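Local coordinates for protein beta-glucosidase (Streptococcus pyogenes, PDB 4B3L) that hydrolyses beta-glycosidic bonds, with 6-phosphorylated glycosides as probable substrates, as a member of glycosyl hydrolase family 1, at residues A[156-161]-A[215-220]; A[356-361]-A[406-411]. All coordinates share one frame; numbering follows the deposited sequence.

Interaction 1: A[156-161]-A[215-220]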
ATOM      1  N   VAL A 156       8.525  17.900  -3.064  1.00 47.26           N
ATOM      2  CA  VAL A 156       8.338  16.526  -2.571  1.00 40.37           C
ATOM      3  C   VAL A 156       9.655  15.773  -2.484  1.00 41.20           C
ATOM      4  O   VAL A 156      10.339  15.525  -3.504  1.00 40.39           O
ATOM      5  CB  VAL A 156       7.413  15.709  -3.480  1.00 40.69           C
ATOM      6  CG1 VAL A 156       7.307  14.280  -2.951  1.00 45.17           C
ATOM      7  CG2 VAL A 156       6.045  16.370  -3.597  1.00 38.11           C
ATOM      8  N   LYS A 157       9.963  15.363  -1.257  1.00 45.54           N
ATOM      9  CA  LYS A 157      11.256  14.797  -0.891  1.00 54.82           C
ATOM     10  C   LYS A 157      11.124  13.369  -0.353  1.00 55.83           C
ATOM     11  O   LYS A 157      12.000  12.893   0.385  1.00 61.49           O
ATOM     12  CB  LYS A 157      11.919  15.685   0.180  1.00 54.26           C
ATOM     13  CG  LYS A 157      12.037  17.162  -0.170  1.00 55.85           C
ATOM     14  CD  LYS A 157      12.896  17.415  -1.415  1.00 54.78           C
ATOM     15  CE  LYS A 157      13.205  18.902  -1.587  1.00 49.02           C
ATOM     16  NZ  LYS A 157      13.519  19.129  -3.017  1.00 52.03           N
ATOM     17  N   ASP A 158      10.025  12.706  -0.711  1.00 49.87           N
ATOM     18  CA  ASP A 158       9.667  11.435  -0.116  1.00 43.27           C
ATOM     19  C   ASP A 158       8.817  10.671  -1.087  1.00 40.49           C
ATOM     20  O   ASP A 158       7.626  10.921  -1.184  1.00 42.39           O
ATOM     21  CB  ASP A 158       8.900  11.682   1.175  1.00 44.66           C
ATOM     22  CG  ASP A 158       9.799  12.196   2.294  1.00 42.54           C
ATOM     23  OD1 ASP A 158      10.776  11.502   2.607  1.00 48.26           O
ATOM     24  OD2 ASP A 158       9.540  13.278   2.856  1.00 41.03           O
ATOM     25  N   TRP A 159       9.436   9.740  -1.800  1.00 36.46           N
ATOM     26  CA  TRP A 159       8.796   9.044  -2.899  1.00 37.38           C
ATOM     27  C   TRP A 159       8.688   7.530  -2.699  1.00 40.96           C
ATOM     28  O   TRP A 159       9.603   6.884  -2.185  1.00 39.55           O
ATOM     29  CB  TRP A 159       9.543   9.330  -4.217  1.00 38.93           C
ATOM     30  CG  TRP A 159       9.525  10.791  -4.640  1.00 42.83           C
ATOM     31  CD1 TRP A 159      10.442  11.797  -4.309  1.00 38.66           C
ATOM     32  CD2 TRP A 159       8.521  11.470  -5.481  1.00 43.00           C
ATOM     33  NE1 TRP A 159      10.071  13.010  -4.860  1.00 38.07           N
ATOM     34  CE2 TRP A 159       8.946  12.891  -5.567  1.00 41.32           C
ATOM     35  CE3 TRP A 159       7.348  11.069  -6.137  1.00 39.55           C
ATOM     36  CZ2 TRP A 159       8.222  13.830  -6.289  1.00 39.01           C
ATOM     37  CZ3 TRP A 159       6.638  12.025  -6.874  1.00 36.07           C
ATOM     38  CH2 TRP A 159       7.061  13.371  -6.950  1.00 38.98           C
ATOM     39  N   PHE A 160       7.579   6.949  -3.169  1.00 39.45           N
ATOM     40  CA  PHE A 160       7.375   5.509  -3.131  1.00 34.53           C
ATOM     41  C   PHE A 160       6.766   5.100  -4.439  1.00 36.34           C
ATOM     42  O   PHE A 160       5.770   5.693  -4.886  1.00 42.23           O
ATOM     43  CB  PHE A 160       6.475   5.133  -1.958  1.00 29.61           C
ATOM     44  CG  PHE A 160       7.076   5.480  -0.644  1.00 31.11           C
ATOM     45  CD1 PHE A 160       8.003   4.636  -0.066  1.00 27.60           C
ATOM     46  CD2 PHE A 160       6.775   6.686  -0.004  1.00 34.46           C
ATOM     47  CE1 PHE A 160       8.605   4.964   1.106  1.00 26.01           C
ATOM     48  CE2 PHE A 160       7.362   6.999   1.221  1.00 31.87           C
ATOM     49  CZ  PHE A 160       8.274   6.129   1.770  1.00 29.05           C
ATOM     50  N   VAL A 161       7.367   4.078  -5.036  1.00 33.75           N
ATOM     51  CA  VAL A 161       7.048   3.602  -6.372  1.00 35.26           C
ATOM     52  C   VAL A 161       5.714   2.807  -6.420  1.00 38.49           C
ATOM     53  O   VAL A 161       4.883   3.054  -7.311  1.00 42.88           O
ATOM     54  CB  VAL A 161       8.223   2.735  -6.855  1.00 35.00           C
ATOM     55  CG1 VAL A 161       7.995   2.177  -8.250  1.00 40.86           C
ATOM     56  CG2 VAL A 161       9.506   3.526  -6.796  1.00 32.24           C
ATOM     57  N   ASP A 215      17.411  15.128  -4.036  1.00 51.56           N
ATOM     58  CA  ASP A 215      18.042  15.188  -2.725  1.00 50.16           C
ATOM     59  C   ASP A 215      17.036  14.692  -1.676  1.00 55.20           C
ATOM     60  O   ASP A 215      17.159  14.981  -0.474  1.00 48.70           O
ATOM     61  CB  ASP A 215      18.454  16.647  -2.405  1.00 53.63           C
ATOM     62  CG  ASP A 215      17.236  17.629  -2.325  1.00 59.99           C
ATOM     63  OD1 ASP A 215      16.343  17.529  -3.205  1.00 61.10           O
ATOM     64  OD2 ASP A 215      17.170  18.495  -1.395  1.00 53.02           O
ATOM     65  N   GLY A 216      16.002  13.994  -2.136  1.00 54.53           N
ATOM     66  CA  GLY A 216      15.050  13.389  -1.210  1.00 59.81           C
ATOM     67  C   GLY A 216      15.359  11.907  -1.108  1.00 60.55           C
ATOM     68  O   GLY A 216      16.408  11.452  -1.582  1.00 65.09           O
ATOM     69  N   ARG A 217      14.449  11.158  -0.493  1.00 57.59           N
ATOM     70  CA  ARG A 217      14.570   9.703  -0.383  1.00 49.91           C
ATOM     71  C   ARG A 217      13.497   9.064  -1.254  1.00 49.15           C
ATOM     72  O   ARG A 217      12.394   9.627  -1.455  1.00 50.83           O
ATOM     73  CB  ARG A 217      14.454   9.225   1.089  1.00 51.27           C
ATOM     74  CG  ARG A 217      15.487   9.749   2.121  1.00 47.30           C
ATOM     75  CD  ARG A 217      14.856  10.584   3.250  1.00 53.95           C
ATOM     76  NE  ARG A 217      14.641   9.845   4.523  1.00 67.10           N
ATOM     77  CZ  ARG A 217      13.871  10.265   5.559  1.00 70.08           C
ATOM     78  NH1 ARG A 217      13.218  11.435   5.496  1.00 64.61           N
ATOM     79  NH2 ARG A 217      13.723   9.514   6.668  1.00 55.49           N
ATOM     80  N   ILE A 218      13.824   7.902  -1.802  1.00 47.12           N
ATOM     81  CA  ILE A 218      12.846   7.084  -2.531  1.00 45.14           C
ATOM     82  C   ILE A 218      12.842   5.610  -2.066  1.00 49.17           C
ATOM     83  O   ILE A 218      13.889   5.032  -1.747  1.00 47.81           O
ATOM     84  CB  ILE A 218      13.070   7.171  -4.052  1.00 42.88           C
ATOM     85  CG1 ILE A 218      11.941   6.505  -4.834  1.00 44.16           C
ATOM     86  CG2 ILE A 218      14.405   6.582  -4.431  1.00 42.10           C
ATOM     87  CD1 ILE A 218      12.047   6.658  -6.326  1.00 41.85           C
ATOM     88  N   GLY A 219      11.652   5.014  -1.999  1.00 48.60           N
ATOM     89  CA  GLY A 219      11.550   3.569  -1.852  1.00 40.77           C
ATOM     90  C   GLY A 219      10.272   2.938  -2.356  1.00 38.37           C
ATOM     91  O   GLY A 219       9.736   3.265  -3.428  1.00 37.93           O
ATOM     92  N   THR A 220       9.771   2.006  -1.564  1.00 37.10           N
ATOM     93  CA  THR A 220       8.594   1.251  -1.960  1.00 34.36           C
ATOM     94  C   THR A 220       7.785   0.802  -0.750  1.00 35.04           C
ATOM     95  O   THR A 220       8.247   0.912   0.420  1.00 39.74           O
ATOM     96  CB  THR A 220       8.918   0.148  -2.996  1.00 32.10           C
ATOM     97  OG1 THR A 220       7.716  -0.235  -3.660  1.00 31.31           O
ATOM     98  CG2 THR A 220       9.654  -1.054  -2.383  1.00 26.85           C
TER
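Trp159 and Ile218 sit side by side on adjacent parallel strands, and the CB of Trp159 meets the CG1 of Ile218 at 3.8 Å. This is the tight part of the contact. Three bridges pair Asp158 with Arg217, Trp159 with Ile218, and Phe160 with Gly219. The N of Arg217 donates to the O of Lys157. Trp159 is held at both backbone polar atoms: its N binds the O of Arg217 (3.0 Å), and its O accepts the N of Gly219 (2.8 Å). The N of Val161 donates to the O of Gly219, at a corner of the chain. The CD1 of Ile218 reaches the CG2 of Val161 at 4.1 Å. Its extended chain gets there with CG1 anti to the backbone N (chi1 -171°). The indole turns away from the second strand; its NE1 bonds back to the O of Val156 (2.9 Å), the oxygen lying 32° out of the indole plane. On the Phe160 face of the sheet, CD1 at the ring edge meets the N of Thr220 at 3.5 Å. The salt bridge there between Asp158 and Arg217 is long, 3.8 Å from OD1 to NH1, with the oxygen well out of the guanidinium plane, so charge alone joins them. OD1 of Asp158 is hydrogen-bonded to Tyr292 OH, and OD2 forms a salt bridge with Arg111.

Only the side chains of Lys157 and Asp215 are loose. Lys157 NZ meets the syn lone pair of the exposed Asp215 OD1 at 3.3 Å, while also bonding to the O of Gly153.

The two strands are the fourth and fifth of the TIM barrel. Trp159, Val161 and Ile218 pack outward on helices 135-152 and 185-208. Strand 111-115 flanks strand 158-160, and strand 292-296 flanks strand 217-222.

Interaction 2: A[356-361]-A[406-411]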
ATOM      1  N   TYR A 356      17.011  -7.136   7.130  1.00 34.90           N
ATOM      2  CA  TYR A 356      17.105  -6.142   6.059  1.00 34.22           C
ATOM      3  C   TYR A 356      17.877  -4.976   6.614  1.00 37.42           C
ATOM      4  O   TYR A 356      17.405  -3.827   6.611  1.00 40.76           O
ATOM      5  CB  TYR A 356      15.720  -5.722   5.551  1.00 32.37           C
ATOM      6  CG  TYR A 356      15.020  -6.897   4.989  1.00 33.14           C
ATOM      7  CD1 TYR A 356      15.332  -7.368   3.719  1.00 34.35           C
ATOM      8  CD2 TYR A 356      14.097  -7.621   5.753  1.00 33.22           C
ATOM      9  CE1 TYR A 356      14.715  -8.506   3.196  1.00 34.01           C
ATOM     10  CE2 TYR A 356      13.466  -8.745   5.231  1.00 33.29           C
ATOM     11  CZ  TYR A 356      13.781  -9.186   3.953  1.00 35.54           C
ATOM     12  OH  TYR A 356      13.169 -10.327   3.434  1.00 41.43           O
ATOM     13  N   ASP A 357      19.045  -5.297   7.164  1.00 35.80           N
ATOM     14  CA  ASP A 357      20.081  -4.339   7.433  1.00 34.13           C
ATOM     15  C   ASP A 357      19.647  -3.158   8.319  1.00 35.02           C
ATOM     16  O   ASP A 357      20.332  -2.143   8.393  1.00 36.60           O
ATOM     17  CB  ASP A 357      20.673  -3.887   6.096  1.00 37.28           C
ATOM     18  CG  ASP A 357      21.386  -5.013   5.359  1.00 45.21           C
ATOM     19  OD1 ASP A 357      21.744  -6.021   6.027  1.00 41.84           O
ATOM     20  OD2 ASP A 357      21.598  -4.893   4.113  1.00 47.96           O
ATOM     21  N   ASN A 358      18.514  -3.297   9.000  1.00 36.09           N
ATOM     22  CA  ASN A 358      17.957  -2.211   9.824  1.00 37.65           C
ATOM     23  C   ASN A 358      17.879  -0.874   9.051  1.00 41.85           C
ATOM     24  O   ASN A 358      18.002   0.209   9.656  1.00 41.27           O
ATOM     25  CB  ASN A 358      18.745  -2.057  11.146  1.00 33.47           C
ATOM     26  CG  ASN A 358      17.950  -1.378  12.253  1.00 37.25           C
ATOM     27  OD1 ASN A 358      18.513  -0.641  13.039  1.00 42.82           O
ATOM     28  ND2 ASN A 358      16.658  -1.646  12.344  1.00 35.67           N
ATOM     29  N   ILE A 359      17.672  -0.939   7.722  1.00 45.54           N
ATOM     30  CA  ILE A 359      17.481   0.302   6.933  1.00 42.42           C
ATOM     31  C   ILE A 359      16.237   0.983   7.452  1.00 39.71           C
ATOM     32  O   ILE A 359      15.418   0.352   8.086  1.00 37.15           O
ATOM     33  CB  ILE A 359      17.459   0.130   5.389  1.00 44.52           C
ATOM     34  CG1 ILE A 359      16.120  -0.445   4.867  1.00 44.92           C
ATOM     35  CG2 ILE A 359      18.640  -0.694   4.908  1.00 41.69           C
ATOM     36  CD1 ILE A 359      15.951  -0.286   3.353  1.00 38.12           C
ATOM     37  N   PRO A 360      16.129   2.296   7.249  1.00 41.89           N
ATOM     38  CA  PRO A 360      14.986   2.973   7.860  1.00 38.36           C
ATOM     39  C   PRO A 360      13.695   2.549   7.135  1.00 35.98           C
ATOM     40  O   PRO A 360      13.711   2.296   5.930  1.00 28.77           O
ATOM     41  CB  PRO A 360      15.277   4.470   7.608  1.00 40.38           C
ATOM     42  CG  PRO A 360      16.689   4.534   7.048  1.00 39.54           C
ATOM     43  CD  PRO A 360      16.972   3.201   6.448  1.00 37.77           C
ATOM     44  N   TRP A 361      12.609   2.461   7.889  1.00 30.33           N
ATOM     45  CA  TRP A 361      11.358   2.063   7.361  1.00 29.79           C
ATOM     46  C   TRP A 361      10.322   2.719   8.230  1.00 30.30           C
ATOM     47  O   TRP A 361      10.637   3.145   9.347  1.00 31.15           O
ATOM     48  CB  TRP A 361      11.245   0.531   7.371  1.00 28.88           C
ATOM     49  CG  TRP A 361      11.204  -0.008   8.774  1.00 28.30           C
ATOM     50  CD1 TRP A 361      12.282  -0.279   9.612  1.00 27.48           C
ATOM     51  CD2 TRP A 361      10.023  -0.319   9.555  1.00 26.62           C
ATOM     52  NE1 TRP A 361      11.866  -0.706  10.819  1.00 26.63           N
ATOM     53  CE2 TRP A 361      10.514  -0.764  10.863  1.00 26.35           C
ATOM     54  CE3 TRP A 361       8.643  -0.270   9.317  1.00 25.09           C
ATOM     55  CZ2 TRP A 361       9.654  -1.166  11.874  1.00 24.59           C
ATOM     56  CZ3 TRP A 361       7.778  -0.684  10.341  1.00 24.72           C
ATOM     57  CH2 TRP A 361       8.280  -1.115  11.595  1.00 26.44           C
ATOM     58  N   GLY A 406      15.797  -1.385  18.983  1.00 38.79           N
ATOM     59  CA  GLY A 406      16.877  -1.067  17.981  1.00 35.91           C
ATOM     60  C   GLY A 406      16.454  -0.955  16.527  1.00 36.10           C
ATOM     61  O   GLY A 406      17.268  -0.711  15.641  1.00 30.00           O
ATOM     62  N   SER A 407      15.165  -1.158  16.257  1.00 42.49           N
ATOM     63  CA  SER A 407      14.684  -1.112  14.864  1.00 39.96           C
ATOM     64  C   SER A 407      14.526   0.307  14.400  1.00 39.30           C
ATOM     65  O   SER A 407      14.017   1.159  15.117  1.00 43.61           O
ATOM     66  CB  SER A 407      13.367  -1.896  14.696  1.00 41.73           C
ATOM     67  OG  SER A 407      12.964  -1.963  13.337  1.00 38.49           O
ATOM     68  N   ASN A 408      14.917   0.527  13.160  1.00 40.64           N
ATOM     69  CA  ASN A 408      15.076   1.833  12.575  1.00 36.82           C
ATOM     70  C   ASN A 408      13.757   2.330  11.962  1.00 35.76           C
ATOM     71  O   ASN A 408      13.616   2.589  10.749  1.00 32.53           O
ATOM     72  CB  ASN A 408      16.194   1.679  11.544  1.00 44.22           C
ATOM     73  CG  ASN A 408      16.814   2.998  11.128  1.00 54.68           C
ATOM     74  OD1 ASN A 408      16.479   4.079  11.652  1.00 55.56           O
ATOM     75  ND2 ASN A 408      17.718   2.920  10.153  1.00 53.11           N
ATOM     76  N   CYS A 409      12.757   2.416  12.823  1.00 38.96           N
ATOM     77  CA  CYS A 409      11.442   2.831  12.406  1.00 38.67           C
ATOM     78  C   CYS A 409      11.330   4.303  12.664  1.00 38.41           C
ATOM     79  O   CYS A 409      11.407   4.719  13.819  1.00 40.55           O
ATOM     80  CB  CYS A 409      10.362   2.141  13.229  1.00 38.23           C
ATOM     81  SG  CYS A 409       8.694   2.686  12.753  1.00 40.60           S
ATOM     82  N   PHE A 410      11.079   5.082  11.620  1.00 37.15           N
ATOM     83  CA  PHE A 410      10.868   6.523  11.818  1.00 38.61           C
ATOM     84  C   PHE A 410       9.413   7.080  11.783  1.00 40.73           C
ATOM     85  O   PHE A 410       9.221   8.291  11.815  1.00 47.71           O
ATOM     86  CB  PHE A 410      11.720   7.257  10.803  1.00 32.83           C
ATOM     87  CG  PHE A 410      11.339   6.949   9.403  1.00 35.05           C
ATOM     88  CD1 PHE A 410      10.275   7.623   8.792  1.00 35.45           C
ATOM     89  CD2 PHE A 410      12.003   5.986   8.701  1.00 30.48           C
ATOM     90  CE1 PHE A 410       9.913   7.356   7.483  1.00 31.91           C
ATOM     91  CE2 PHE A 410      11.645   5.721   7.400  1.00 35.33           C
ATOM     92  CZ  PHE A 410      10.605   6.398   6.784  1.00 32.57           C
ATOM     93  N   GLY A 411       8.387   6.240  11.729  1.00 39.72           N
ATOM     94  CA  GLY A 411       7.036   6.770  11.527  1.00 38.87           C
ATOM     95  C   GLY A 411       5.899   5.748  11.550  1.00 36.28           C
ATOM     96  O   GLY A 411       6.139   4.567  11.362  1.00 37.79           O
TER
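The Trp361 indole carries Cys409 on one face and Ser407 at its edge. The O of Ile359 also lies in plane at the indole edge. The sulfur of Cys409 stands over the six-membered ring, 4.1 Å from SG to the ring centroid and 13° off the normal. The CB of the same residue lies over the rim, 3.6 Å from Trp361 CZ2. Because SG is anti to the N of its own residue (chi1 178°), Cys409 can lay both atoms against the indole. At the edge, NE1 gives a hydrogen bond to Ser407 OG (3.0 Å), nearly in the ring plane. Ser407 OG also bonds to the O of Ala349, so two partners fix it in place. A second ring, that of Phe410, has Pro360 CB at its edge, 3.8 Å from CD2, and the O of Trp361 approaches it obliquely.

The third flat group is the Asn408 amide. Its ND2 binds the O of Asn358 at 2.8 Å, and the bond lies in both the amide plane and the carbonyl plane. This side chain holds the loop before the strand, while Asn408 itself is the centre of an inverse gamma turn.

Two backbone bonds follow: the N of Trp361 donates to the O of Asn408 (3.0 Å), and the N of Phe410 donates to the O of Trp361 (3.0 Å). Trp361 and Cys409 form a single parallel bridge, where the strands 361-366 and 409-415 begin.

These are the seventh and eighth strands of the barrel. Trp361 and Cys409 point outward and pack on helix 386-404, with helix 343-355 also against Trp361. Phe410 lies on the other side, by Phe362 and edge-to-face with Trp8 of the first strand, which closes the barrel.

Both interactions join neighbouring strands of one TIM barrel. Interaction 1 pairs the fourth and fifth strands, interaction 2 the seventh and eighth. Strand 292-296 separates them one way round the barrel, strands 8-12, 71-75 and 111-115 the other. Their centres are 16 Å apart and their nearest atoms about 4 Å. The link runs through the barrel interior, where Arg217 of interaction 1 makes a cation-pi contact with Phe410 of interaction 2. In family 1 glycosidases the two catalytic glutamates follow the fourth and seventh strands. Interaction 2 lies where its strands begin, away from that end. Interaction 1 runs along strand 158-160 to the corner at Val161.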